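Local coordinates for protein putative acetyltransferase Sthe_0691 (Sphaerobacter thermophilus, PDB 3SHP) that is a putative acetyltransferase, probably moving an acetyl group from acetyl-CoA to an acceptor that is not known, at residues A136-M148 with H157-P169. Residues are numbered along the deposited sequence; the frame is centred on the assembly and turned at random.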
loop_
_atom_site.group_PDB
_atom_site.type_symbol
_atom_site.label_atom_id
_atom_site.label_comp_id
_atom_site.label_asym_id
_atom_site.label_seq_id
_atom_site.Cartn_x
_atom_site.Cartn_y
_atom_site.Cartn_z
ATOM N N ALA A 136 -15.373 -35.203 -2.888
ATOM C CA ALA A 136 -15.811 -35.208 -4.292
ATOM C C ALA A 136 -14.636 -35.570 -5.185
ATOM O O ALA A 136 -14.795 -36.317 -6.128
ATOM C CB ALA A 136 -16.414 -33.856 -4.703
ATOM N N ALA A 137 -13.453 -35.053 -4.873
ATOM C CA ALA A 137 -12.277 -35.301 -5.706
ATOM C C ALA A 137 -11.877 -36.765 -5.664
ATOM O O ALA A 137 -11.581 -37.372 -6.696
ATOM C CB ALA A 137 -11.119 -34.420 -5.264
ATOM N N GLU A 138 -11.877 -37.327 -4.462
ATOM C CA GLU A 138 -11.582 -38.738 -4.283
ATOM C C GLU A 138 -12.561 -39.621 -5.061
ATOM O O GLU A 138 -12.120 -40.520 -5.775
ATOM C CB GLU A 138 -11.516 -39.095 -2.795
ATOM C CG GLU A 138 -10.163 -38.710 -2.211
ATOM C CD GLU A 138 -10.214 -38.258 -0.757
ATOM O OE1 GLU A 138 -11.253 -38.473 -0.069
ATOM O OE2 GLU A 138 -9.194 -37.689 -0.301
ATOM N N ALA A 139 -13.863 -39.329 -4.979
ATOM C CA ALA A 139 -14.852 -40.106 -5.727
ATOM C C ALA A 139 -14.718 -39.917 -7.248
ATOM O O ALA A 139 -15.033 -40.820 -8.011
ATOM C CB ALA A 139 -16.298 -39.811 -5.249
ATOM N N ALA A 140 -14.230 -38.757 -7.682
ATOM C CA ALA A 140 -13.935 -38.549 -9.103
ATOM C C ALA A 140 -12.632 -39.240 -9.565
ATOM O O ALA A 140 -12.259 -39.144 -10.741
ATOM C CB ALA A 140 -13.900 -37.077 -9.423
ATOM N N GLY A 141 -11.937 -39.921 -8.652
ATOM C CA GLY A 141 -10.733 -40.668 -9.028
ATOM C C GLY A 141 -9.470 -39.816 -9.046
ATOM O O GLY A 141 -8.458 -40.237 -9.603
ATOM N N LEU A 142 -9.529 -38.620 -8.453
ATOM C CA LEU A 142 -8.349 -37.803 -8.228
ATOM C C LEU A 142 -7.672 -38.241 -6.931
ATOM O O LEU A 142 -8.342 -38.748 -6.010
ATOM C CB LEU A 142 -8.707 -36.313 -8.127
ATOM C CG LEU A 142 -9.487 -35.654 -9.269
ATOM C CD1 LEU A 142 -9.740 -34.156 -8.963
ATOM C CD2 LEU A 142 -8.709 -35.783 -10.538
ATOM N N LYS A 143 -6.350 -38.022 -6.872
ATOM C CA LYS A 143 -5.523 -38.366 -5.719
ATOM C C LYS A 143 -4.626 -37.200 -5.277
ATOM O O LYS A 143 -4.069 -36.462 -6.106
ATOM C CB LYS A 143 -4.673 -39.595 -6.036
ATOM C CG LYS A 143 -5.496 -40.917 -5.996
ATOM C CD LYS A 143 -4.768 -42.036 -6.692
ATOM C CE LYS A 143 -5.677 -43.245 -6.895
ATOM N NZ LYS A 143 -6.024 -43.919 -5.591
ATOM N N ALA A 144 -4.490 -37.048 -3.964
ATOM C CA ALA A 144 -3.650 -35.996 -3.398
ATOM C C ALA A 144 -2.219 -36.203 -3.843
ATOM O O ALA A 144 -1.638 -37.263 -3.610
ATOM C CB ALA A 144 -3.746 -36.003 -1.880
ATOM N N ALA A 145 -1.654 -35.186 -4.479
ATOM C CA ALA A 145 -0.333 -35.307 -5.101
ATOM C C ALA A 145 0.689 -34.377 -4.443
ATOM O O ALA A 145 1.878 -34.720 -4.326
ATOM C CB ALA A 145 -0.442 -34.988 -6.588
ATOM N N VAL A 146 0.221 -33.201 -4.020
ATOM C CA VAL A 146 1.095 -32.161 -3.509
ATOM C C VAL A 146 0.481 -31.592 -2.254
ATOM O O VAL A 146 -0.734 -31.416 -2.176
ATOM C CB VAL A 146 1.300 -31.012 -4.553
ATOM C CG1 VAL A 146 2.182 -29.863 -3.997
ATOM C CG2 VAL A 146 1.905 -31.554 -5.843
ATOM N N ARG A 147 1.330 -31.326 -1.266
ATOM C CA ARG A 147 0.927 -30.612 -0.067
ATOM C C ARG A 147 1.672 -29.274 -0.023
ATOM O O ARG A 147 2.905 -29.239 -0.172
ATOM C CB ARG A 147 1.291 -31.415 1.177
ATOM C CG ARG A 147 0.832 -30.744 2.462
ATOM C CD ARG A 147 1.332 -31.481 3.712
ATOM N NE ARG A 147 0.960 -32.899 3.777
ATOM C CZ ARG A 147 -0.213 -33.362 4.241
ATOM N NH1 ARG A 147 -1.174 -32.522 4.669
ATOM N NH2 ARG A 147 -0.432 -34.680 4.277
HETATM N N MSE A 148 0.927 -28.188 0.159
HETATM C CA MSE A 148 1.510 -26.877 0.362
HETATM C C MSE A 148 1.166 -26.455 1.783
HETATM O O MSE A 148 0.032 -26.030 2.060
HETATM C CB MSE A 148 0.948 -25.895 -0.666
HETATM C CG MSE A 148 1.263 -26.297 -2.133
HETATM SE SE MSE A 148 0.741 -24.919 -3.404
HETATM C CE MSE A 148 1.869 -23.443 -2.750
ATOM N N HIS A 157 -5.796 -19.191 12.088
ATOM C CA HIS A 157 -4.900 -20.306 11.764
ATOM C C HIS A 157 -4.772 -20.392 10.252
ATOM O O HIS A 157 -5.418 -19.631 9.541
ATOM C CB HIS A 157 -5.400 -21.666 12.355
ATOM C CG HIS A 157 -6.665 -22.193 11.726
ATOM N ND1 HIS A 157 -7.888 -21.565 11.864
ATOM C CD2 HIS A 157 -6.895 -23.293 10.962
ATOM C CE1 HIS A 157 -8.813 -22.252 11.207
ATOM N NE2 HIS A 157 -8.237 -23.301 10.646
ATOM N N ARG A 158 -3.930 -21.312 9.781
ATOM C CA ARG A 158 -3.717 -21.531 8.360
ATOM C C ARG A 158 -3.880 -23.003 8.083
ATOM O O ARG A 158 -3.674 -23.814 8.977
ATOM C CB ARG A 158 -2.322 -21.071 7.947
ATOM C CG ARG A 158 -2.056 -19.596 8.290
ATOM C CD ARG A 158 -0.743 -19.106 7.705
ATOM N NE ARG A 158 -0.748 -19.051 6.236
ATOM C CZ ARG A 158 -1.159 -18.008 5.527
ATOM N NH1 ARG A 158 -1.623 -16.910 6.154
ATOM N NH2 ARG A 158 -1.113 -18.066 4.192
ATOM N N VAL A 159 -4.293 -23.343 6.866
ATOM C CA VAL A 159 -4.424 -24.736 6.467
ATOM C C VAL A 159 -3.667 -24.999 5.164
ATOM O O VAL A 159 -3.362 -24.070 4.408
ATOM C CB VAL A 159 -5.890 -25.177 6.320
ATOM C CG1 VAL A 159 -6.688 -24.869 7.616
ATOM C CG2 VAL A 159 -6.519 -24.544 5.105
ATOM N N ASP A 160 -3.362 -26.265 4.915
ATOM C CA ASP A 160 -2.599 -26.628 3.737
ATOM C C ASP A 160 -3.440 -26.439 2.503
ATOM O O ASP A 160 -4.651 -26.657 2.518
ATOM C CB ASP A 160 -2.152 -28.095 3.784
ATOM C CG ASP A 160 -1.325 -28.432 5.005
ATOM O OD1 ASP A 160 -0.877 -27.530 5.744
ATOM O OD2 ASP A 160 -1.131 -29.634 5.236
ATOM N N LEU A 161 -2.797 -26.059 1.415
ATOM C CA LEU A 161 -3.406 -26.238 0.108
ATOM C C LEU A 161 -2.951 -27.590 -0.433
ATOM O O LEU A 161 -1.746 -27.888 -0.440
ATOM C CB LEU A 161 -2.972 -25.144 -0.859
ATOM C CG LEU A 161 -3.672 -25.234 -2.226
ATOM C CD1 LEU A 161 -5.202 -25.123 -2.034
ATOM C CD2 LEU A 161 -3.125 -24.193 -3.254
ATOM N N LEU A 162 -3.904 -28.390 -0.896
ATOM C CA LEU A 162 -3.601 -29.682 -1.469
ATOM C C LEU A 162 -3.829 -29.603 -2.950
ATOM O O LEU A 162 -4.721 -28.889 -3.387
ATOM C CB LEU A 162 -4.503 -30.764 -0.865
ATOM C CG LEU A 162 -4.454 -30.915 0.664
ATOM C CD1 LEU A 162 -5.365 -32.062 1.160
ATOM C CD2 LEU A 162 -3.027 -31.143 1.076
ATOM N N ILE A 163 -3.019 -30.325 -3.724
ATOM C CA ILE A 163 -3.219 -30.434 -5.165
ATOM C C ILE A 163 -3.576 -31.872 -5.493
ATOM O O ILE A 163 -2.775 -32.795 -5.260
ATOM C CB ILE A 163 -1.957 -30.075 -5.964
ATOM C CG1 ILE A 163 -1.361 -28.745 -5.493
ATOM C CG2 ILE A 163 -2.259 -30.102 -7.470
ATOM C CD1 ILE A 163 -2.222 -27.514 -5.832
ATOM N N TYR A 164 -4.783 -32.056 -6.022
ATOM C CA TYR A 164 -5.278 -33.370 -6.396
ATOM C C TYR A 164 -5.095 -33.525 -7.890
ATOM O O TYR A 164 -5.296 -32.566 -8.641
ATOM C CB TYR A 164 -6.770 -33.514 -6.024
ATOM C CG TYR A 164 -6.976 -34.057 -4.632
ATOM C CD1 TYR A 164 -6.616 -33.306 -3.513
ATOM C CD2 TYR A 164 -7.523 -35.321 -4.430
ATOM C CE1 TYR A 164 -6.775 -33.803 -2.236
ATOM C CE2 TYR A 164 -7.706 -35.834 -3.136
ATOM C CZ TYR A 164 -7.338 -35.057 -2.054
ATOM O OH TYR A 164 -7.507 -35.518 -0.767
ATOM N N GLN A 165 -4.729 -34.735 -8.310
ATOM C CA GLN A 165 -4.454 -35.032 -9.717
ATOM C C GLN A 165 -4.966 -36.389 -10.141
ATOM O O GLN A 165 -5.052 -37.322 -9.334
ATOM C CB GLN A 165 -2.946 -34.952 -9.994
ATOM C CG GLN A 165 -2.402 -33.516 -9.930
ATOM C CD GLN A 165 -0.985 -33.402 -10.499
ATOM O OE1 GLN A 165 -0.010 -33.875 -9.890
ATOM N NE2 GLN A 165 -0.865 -32.769 -11.658
ATOM N N ALA A 166 -5.338 -36.489 -11.408
ATOM C CA ALA A 166 -5.370 -37.773 -12.078
ATOM C C ALA A 166 -4.409 -37.656 -13.246
ATOM O O ALA A 166 -4.434 -36.671 -14.019
ATOM C CB ALA A 166 -6.763 -38.121 -12.541
ATOM N N VAL A 167 -3.540 -38.650 -13.347
ATOM C CA VAL A 167 -2.531 -38.694 -14.378
ATOM C C VAL A 167 -2.625 -40.039 -15.113
ATOM O O VAL A 167 -2.489 -41.110 -14.506
ATOM C CB VAL A 167 -1.125 -38.481 -13.786
ATOM C CG1 VAL A 167 -0.035 -38.594 -14.870
ATOM C CG2 VAL A 167 -1.039 -37.124 -13.036
ATOM N N ASP A 168 -2.875 -39.962 -16.417
ATOM C CA ASP A 168 -2.934 -41.127 -17.290
ATOM C C ASP A 168 -1.708 -42.028 -17.114
ATOM O O ASP A 168 -0.578 -41.526 -17.009
ATOM C CB ASP A 168 -3.058 -40.668 -18.749
ATOM C CG ASP A 168 -3.304 -41.812 -19.709
ATOM O OD1 ASP A 168 -2.362 -42.596 -19.930
ATOM O OD2 ASP A 168 -4.431 -41.917 -20.259
ATOM N N PRO A 169 -1.927 -43.363 -17.077
ATOM C CA PRO A 169 -0.839 -44.348 -16.961
ATOM C C PRO A 169 0.336 -44.092 -17.925
ATOM O O PRO A 169 1.493 -44.215 -17.513
ATOM C CB PRO A 169 -1.519 -45.677 -17.301
ATOM C CG PRO A 169 -2.946 -45.488 -16.956
ATOM C CD PRO A 169 -3.255 -44.003 -16.992
#
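Tyr164 lies between helix 131-139 and strand 143-151 and touches both. With CG anti to the carbonyl carbon (chi1 -90°), the ring reaches along this face to Glu138 and Ala137. Tyr164 OH donates to Glu138 OE2 at 2.8 Å, on the anti side of the carboxylate and 31° out of its plane. Ala144 CB lies over one face of the Tyr164 ring, 4.0 Å from its centroid, in a CH-pi contact. Ala137 CB meets Tyr164 CD2 at 3.8 Å. A leucine in place of Tyr164 would probably leave Glu138 without its hydroxyl partner and Ala144 without an aromatic face to rest on. On the other side of the sheet, Val146 and Ile163 run side by side, with CB of Val146 3.6 Å from CG1 of Ile163. Ile163 O accepts from both Ala145 N (2.8 Å) and Val146 N (3.3 Å), a classic beta bulge. Farther along, Met148, a selenomethionine, lies beside Leu161, Met148 SE 3.9 Å from Leu161 CD2, and packs on Met148 of a second subunit. Arg147 NH1 forms a salt bridge with Asp160 OD2. Strand 157-167 lies antiparallel between strands 121-127 and 143-151, consistent with the C-terminal half of a GNAT-type acetyltransferase fold.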